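PDB 4G3A: CLIP-associating protein from Drosophila melanogaster, which tracks microtubule plus ends, stabilises dynamic microtubules and is required for mitotic spindle formation and kinetochore attachment. Local coordinates for residues D30-T33 with F34-D38; A66-S69 with L70-F73. All coordinates share one frame; numbering follows the deposited sequence.

Contact 1 of 2, residues D30-T33 with F34-D38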
ATOM      1  N   ASP A  30      18.851 -12.277  -5.387  1.00 57.28           N
ATOM      2  CA  ASP A  30      19.987 -12.222  -4.477  1.00 51.36           C
ATOM      3  C   ASP A  30      20.037 -10.919  -3.695  1.00 51.06           C
ATOM      4  O   ASP A  30      20.365 -10.917  -2.510  1.00 51.42           O
ATOM      5  CB  ASP A  30      21.293 -12.435  -5.236  1.00 51.22           C
ATOM      6  CG  ASP A  30      21.413 -13.835  -5.798  1.00 62.38           C
ATOM      7  OD1 ASP A  30      20.793 -14.756  -5.219  1.00 66.42           O
ATOM      8  OD2 ASP A  30      22.126 -14.011  -6.813  1.00 57.57           O
ATOM      9  N   LEU A  31      19.710  -9.815  -4.361  1.00 53.32           N
ATOM     10  CA  LEU A  31      19.617  -8.518  -3.694  1.00 50.14           C
ATOM     11  C   LEU A  31      18.675  -8.620  -2.494  1.00 46.56           C
ATOM     12  O   LEU A  31      19.038  -8.257  -1.373  1.00 44.59           O
ATOM     13  CB  LEU A  31      19.128  -7.441  -4.673  1.00 60.30           C
ATOM     14  CG  LEU A  31      19.391  -5.954  -4.375  1.00 58.76           C
ATOM     15  CD1 LEU A  31      18.498  -5.058  -5.216  1.00 51.80           C
ATOM     16  CD2 LEU A  31      19.158  -5.658  -2.944  1.00 56.34           C
ATOM     17  N   VAL A  32      17.467  -9.121  -2.728  1.00 44.81           N
ATOM     18  CA  VAL A  32      16.507  -9.292  -1.639  1.00 46.12           C
ATOM     19  C   VAL A  32      17.070 -10.189  -0.524  1.00 46.52           C
ATOM     20  O   VAL A  32      17.011  -9.846   0.657  1.00 46.82           O
ATOM     21  CB  VAL A  32      15.161  -9.845  -2.145  1.00 46.86           C
ATOM     22  CG1 VAL A  32      14.240 -10.132  -0.972  1.00 43.97           C
ATOM     23  CG2 VAL A  32      14.511  -8.859  -3.104  1.00 41.69           C
ATOM     24  N   THR A  33      17.638 -11.328  -0.906  1.00 51.72           N
ATOM     25  CA  THR A  33      18.263 -12.216   0.067  1.00 53.23           C
ATOM     26  C   THR A  33      19.313 -11.477   0.886  1.00 49.26           C
ATOM     27  O   THR A  33      19.361 -11.595   2.109  1.00 51.13           O
ATOM     28  CB  THR A  33      18.924 -13.416  -0.618  1.00 56.34           C
ATOM     29  OG1 THR A  33      17.913 -14.239  -1.213  1.00 61.55           O
ATOM     30  CG2 THR A  33      19.715 -14.237   0.391  1.00 58.83           C
ATOM     31  N   PHE A  34      20.149 -10.709   0.201  1.00 46.43           N
ATOM     32  CA  PHE A  34      21.222  -9.964   0.846  1.00 38.81           C
ATOM     33  C   PHE A  34      20.673  -8.996   1.887  1.00 42.20           C
ATOM     34  O   PHE A  34      21.100  -9.003   3.039  1.00 46.64           O
ATOM     35  CB  PHE A  34      22.031  -9.197  -0.206  1.00 42.09           C
ATOM     36  CG  PHE A  34      23.155  -8.383   0.369  1.00 45.06           C
ATOM     37  CD1 PHE A  34      24.434  -8.913   0.460  1.00 45.11           C
ATOM     38  CD2 PHE A  34      22.935  -7.088   0.815  1.00 48.00           C
ATOM     39  CE1 PHE A  34      25.478  -8.167   0.989  1.00 49.45           C
ATOM     40  CE2 PHE A  34      23.971  -6.334   1.347  1.00 45.55           C
ATOM     41  CZ  PHE A  34      25.247  -6.874   1.427  1.00 51.68           C
ATOM     42  N   LEU A  35      19.724  -8.158   1.471  1.00 42.21           N
ATOM     43  CA  LEU A  35      19.140  -7.150   2.351  1.00 40.33           C
ATOM     44  C   LEU A  35      18.334  -7.767   3.491  1.00 46.45           C
ATOM     45  O   LEU A  35      18.154  -7.144   4.541  1.00 44.63           O
ATOM     46  CB  LEU A  35      18.240  -6.202   1.547  1.00 37.25           C
ATOM     47  CG  LEU A  35      18.938  -5.337   0.497  1.00 42.04           C
ATOM     48  CD1 LEU A  35      17.917  -4.513  -0.256  1.00 46.21           C
ATOM     49  CD2 LEU A  35      19.974  -4.436   1.136  1.00 39.35           C
ATOM     50  N   SER A  36      17.830  -8.981   3.282  1.00 41.63           N
ATOM     51  CA  SER A  36      16.996  -9.627   4.294  1.00 51.76           C
ATOM     52  C   SER A  36      17.806 -10.096   5.503  1.00 55.36           C
ATOM     53  O   SER A  36      17.300 -10.153   6.624  1.00 57.74           O
ATOM     54  CB  SER A  36      16.231 -10.798   3.683  1.00 54.64           C
ATOM     55  OG  SER A  36      15.329 -10.339   2.689  1.00 53.80           O
ATOM     56  N   ASP A  37      19.069 -10.423   5.267  1.00 51.09           N
ATOM     57  CA  ASP A  37      19.939 -10.939   6.316  1.00 55.18           C
ATOM     58  C   ASP A  37      20.566  -9.785   7.104  1.00 50.95           C
ATOM     59  O   ASP A  37      21.398  -9.049   6.579  1.00 41.68           O
ATOM     60  CB  ASP A  37      21.025 -11.812   5.679  1.00 63.00           C
ATOM     61  CG  ASP A  37      21.845 -12.578   6.701  1.00 66.75           C
ATOM     62  OD1 ASP A  37      21.780 -12.236   7.899  1.00 64.59           O
ATOM     63  OD2 ASP A  37      22.561 -13.519   6.300  1.00 73.20           O
ATOM     64  N   ASP A  38      20.173  -9.624   8.365  1.00 53.43           N
ATOM     65  CA  ASP A  38      20.697  -8.506   9.150  1.00 56.29           C
ATOM     66  C   ASP A  38      22.171  -8.671   9.541  1.00 65.51           C
ATOM     67  O   ASP A  38      22.724  -7.827  10.249  1.00 70.10           O
ATOM     68  CB  ASP A  38      19.822  -8.191  10.375  1.00 62.20           C
ATOM     69  CG  ASP A  38      20.045  -9.150  11.528  1.00 77.36           C
ATOM     70  OD1 ASP A  38      20.270 -10.352  11.278  1.00 86.75           O
ATOM     71  OD2 ASP A  38      19.983  -8.699  12.690  1.00 80.00           O
TER

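Contact 2 of 2, residues A66-S69 with L70-F73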
ATOM      1  N   ALA A  66       9.823  -6.582 -10.928  1.00 43.05           N
ATOM      2  CA  ALA A  66       9.089  -5.519 -10.251  1.00 42.95           C
ATOM      3  C   ALA A  66       8.778  -5.942  -8.819  1.00 40.12           C
ATOM      4  O   ALA A  66       8.970  -5.182  -7.869  1.00 40.45           O
ATOM      5  CB  ALA A  66       7.814  -5.202 -10.999  1.00 44.27           C
ATOM      6  N   GLN A  67       8.301  -7.167  -8.668  1.00 36.48           N
ATOM      7  CA  GLN A  67       7.942  -7.670  -7.353  1.00 46.48           C
ATOM      8  C   GLN A  67       9.151  -7.690  -6.429  1.00 39.37           C
ATOM      9  O   GLN A  67       9.050  -7.333  -5.257  1.00 36.32           O
ATOM     10  CB  GLN A  67       7.330  -9.062  -7.460  1.00 51.87           C
ATOM     11  CG  GLN A  67       7.054  -9.712  -6.126  1.00 52.14           C
ATOM     12  CD  GLN A  67       6.222 -10.961  -6.272  1.00 56.79           C
ATOM     13  OE1 GLN A  67       5.414 -11.071  -7.194  1.00 58.13           O
ATOM     14  NE2 GLN A  67       6.412 -11.914  -5.362  1.00 58.21           N
ATOM     15  N   LYS A  68      10.296  -8.109  -6.963  1.00 41.62           N
ATOM     16  CA  LYS A  68      11.518  -8.181  -6.173  1.00 34.63           C
ATOM     17  C   LYS A  68      11.995  -6.795  -5.771  1.00 35.19           C
ATOM     18  O   LYS A  68      12.486  -6.611  -4.663  1.00 40.31           O
ATOM     19  CB  LYS A  68      12.615  -8.931  -6.932  1.00 39.94           C
ATOM     20  CG  LYS A  68      12.314 -10.399  -7.182  1.00 51.12           C
ATOM     21  CD  LYS A  68      12.899 -11.297  -6.104  1.00 62.42           C
ATOM     22  CE  LYS A  68      11.814 -11.878  -5.221  1.00 72.42           C
ATOM     23  NZ  LYS A  68      10.630 -12.327  -6.018  1.00 79.86           N
ATOM     24  N   SER A  69      11.848  -5.821  -6.668  1.00 36.07           N
ATOM     25  CA  SER A  69      12.162  -4.442  -6.318  1.00 36.22           C
ATOM     26  C   SER A  69      11.294  -3.943  -5.150  1.00 34.70           C
ATOM     27  O   SER A  69      11.787  -3.242  -4.265  1.00 33.80           O
ATOM     28  CB  SER A  69      12.013  -3.524  -7.528  1.00 40.41           C
ATOM     29  OG  SER A  69      10.651  -3.313  -7.842  1.00 43.37           O
ATOM     30  N   LEU A  70      10.013  -4.309  -5.147  1.00 35.92           N
ATOM     31  CA  LEU A  70       9.117  -3.982  -4.025  1.00 33.91           C
ATOM     32  C   LEU A  70       9.620  -4.631  -2.733  1.00 32.19           C
ATOM     33  O   LEU A  70       9.727  -3.986  -1.694  1.00 32.26           O
ATOM     34  CB  LEU A  70       7.692  -4.460  -4.312  1.00 30.87           C
ATOM     35  CG  LEU A  70       6.913  -3.737  -5.412  1.00 29.65           C
ATOM     36  CD1 LEU A  70       5.682  -4.532  -5.801  1.00 35.45           C
ATOM     37  CD2 LEU A  70       6.528  -2.332  -4.962  1.00 29.47           C
ATOM     38  N   GLU A  71       9.942  -5.914  -2.814  1.00 32.89           N
ATOM     39  CA  GLU A  71      10.555  -6.617  -1.697  1.00 36.93           C
ATOM     40  C   GLU A  71      11.878  -5.967  -1.287  1.00 36.25           C
ATOM     41  O   GLU A  71      12.194  -5.880  -0.098  1.00 32.18           O
ATOM     42  CB  GLU A  71      10.765  -8.089  -2.062  1.00 38.68           C
ATOM     43  CG  GLU A  71       9.452  -8.860  -2.231  1.00 39.43           C
ATOM     44  CD  GLU A  71       9.657 -10.303  -2.679  1.00 49.56           C
ATOM     45  OE1 GLU A  71       9.001 -10.715  -3.655  1.00 54.98           O
ATOM     46  OE2 GLU A  71      10.468 -11.024  -2.063  1.00 52.67           O
ATOM     47  N   ALA A  72      12.642  -5.495  -2.269  1.00 32.34           N
ATOM     48  CA  ALA A  72      13.914  -4.848  -1.976  1.00 35.97           C
ATOM     49  C   ALA A  72      13.654  -3.554  -1.232  1.00 39.06           C
ATOM     50  O   ALA A  72      14.343  -3.241  -0.260  1.00 35.24           O
ATOM     51  CB  ALA A  72      14.697  -4.581  -3.252  1.00 36.69           C
ATOM     52  N   PHE A  73      12.661  -2.796  -1.696  1.00 30.06           N
ATOM     53  CA  PHE A  73      12.313  -1.556  -1.032  1.00 30.87           C
ATOM     54  C   PHE A  73      11.841  -1.864   0.391  1.00 28.49           C
ATOM     55  O   PHE A  73      12.192  -1.159   1.330  1.00 30.73           O
ATOM     56  CB  PHE A  73      11.254  -0.772  -1.828  1.00 30.09           C
ATOM     57  CG  PHE A  73      11.823   0.048  -2.971  1.00 34.52           C
ATOM     58  CD1 PHE A  73      12.848   0.956  -2.750  1.00 30.91           C
ATOM     59  CD2 PHE A  73      11.308  -0.067  -4.253  1.00 39.79           C
ATOM     60  CE1 PHE A  73      13.371   1.720  -3.791  1.00 38.24           C
ATOM     61  CE2 PHE A  73      11.828   0.691  -5.307  1.00 37.69           C
ATOM     62  CZ  PHE A  73      12.861   1.585  -5.073  1.00 37.54           C
TER

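Contact 1 of 2, residues D30-T33 with F34-D38
Ser36 turns its OG back along the helix, anti to its own carbonyl carbon (chi1 -64°), which places it against the carbonyl of Val32 one turn earlier. Leu31, with CG anti to the backbone N (chi1 -159°), and Leu35, with CG beside its N, run side by side and point the same way. The hydroxyl bond is short, 2.7 Å from Ser36 OG to Val32 O, but OG stands above the carbonyl plane. The amide of the same residue takes the more nearly axial approach, Ser36 N lying 2.9 Å from Val32 O, and two donors of one residue therefore grip a single oxygen. Upstream the bonding is regular: Leu35 N to Leu31 O is nearly straight at 2.9 Å, and Phe34 N meets Asp30 O at 2.7 Å. Downstream the bonds to Thr33 O are weak, from Ser36 N at 3.2 Å and from Asp37 N at 3.4 Å. The leucine pair faces inward, where Leu31 reaches Leu54 and Trp57 of helix 47-58 and Leu35 reaches Leu76 of helix 63-80. Thr33 OG1, by contrast, is bonded to Glu29 O in the preceding turn. Asp37 is the first residue to leave helical geometry, and its OD1 takes the amide of Thr39. With the weak bonds to Thr33 O, this marks the C-terminal end of helix 21-36, its last turn carrying the added Ser36 side-chain bond, in the N-terminal, TOG-like domain of this longer protein.

Contact 2 of 2, residues A66-S69 with L70-F73
Charged and polar side chains meet at Glu71, whose OE1 is approached by both Gln67 and Lys68. Lys68 lies alongside the glutamate, its chain bent at successive torsions, and forms a salt bridge that is weak as a hydrogen bond, with NZ 3.3 Å from Glu71 OE1. The amide of Gln67 comes in across the carboxylate, the two planes 41° apart, and its NE2 gives a second weak bond, also 3.3 Å to Glu71 OE1. The other end of that amide is engaged too, since Gln67 OE1 is bonded to Thr105 OG1. With an alanine here instead of Glu71, the Lys68 ammonium would probably lose this counter-charge and Gln67 NE2 its carboxylate acceptor.

Among the main-chain bonds, Glu71 N to Gln67 O is nearly straight at 3.0 Å, while Ala72 N sits closer to Lys68 O, at 2.6 Å. Ser69 adds a side-chain bond: with chi1 at 73°, its OG lies between the backbone N and the carbonyl carbon and turns back to Ala66 O at 2.5 Å, which satisfies the buried hydroxyl within its own helix. Ala66 O takes a second donor, Leu70 N, at 3.0 Å. The Phe73 ring lies obliquely against the Ser69 carbonyl, with CD2 3.2 Å from Ser69 O.

Apolar contacts occupy the inner side, where Leu70 and Phe73 reach Leu113 of helix 104-119. The chemistry is that of an amphipathic HEAT-repeat helix: Leu70 and Phe73 fill the apolar interior, while the polar side chains, their charges paired within the helix, also border neighbouring helices.

From the N terminus, the chain first meets contact 1 at the end of helix 21-36, passes through helix 47-58, and then reaches contact 2 within helix 63-80. Each contact spans about two helical turns and closes no long loop, and the two follow in series without nesting or crossing. They nevertheless touch in space, their centres about 11 Å apart: Val32 CG2 packs 3.4 Å from Lys68 O, and the same Val32 CG2 lies 4.0 Å from Glu71 CB. This joins helix 21-36 to helix 63-80 of the first HEAT repeat. Both also pack on helix 47-58, and contact 2 extends the stack to helices 88-98 and 104-119.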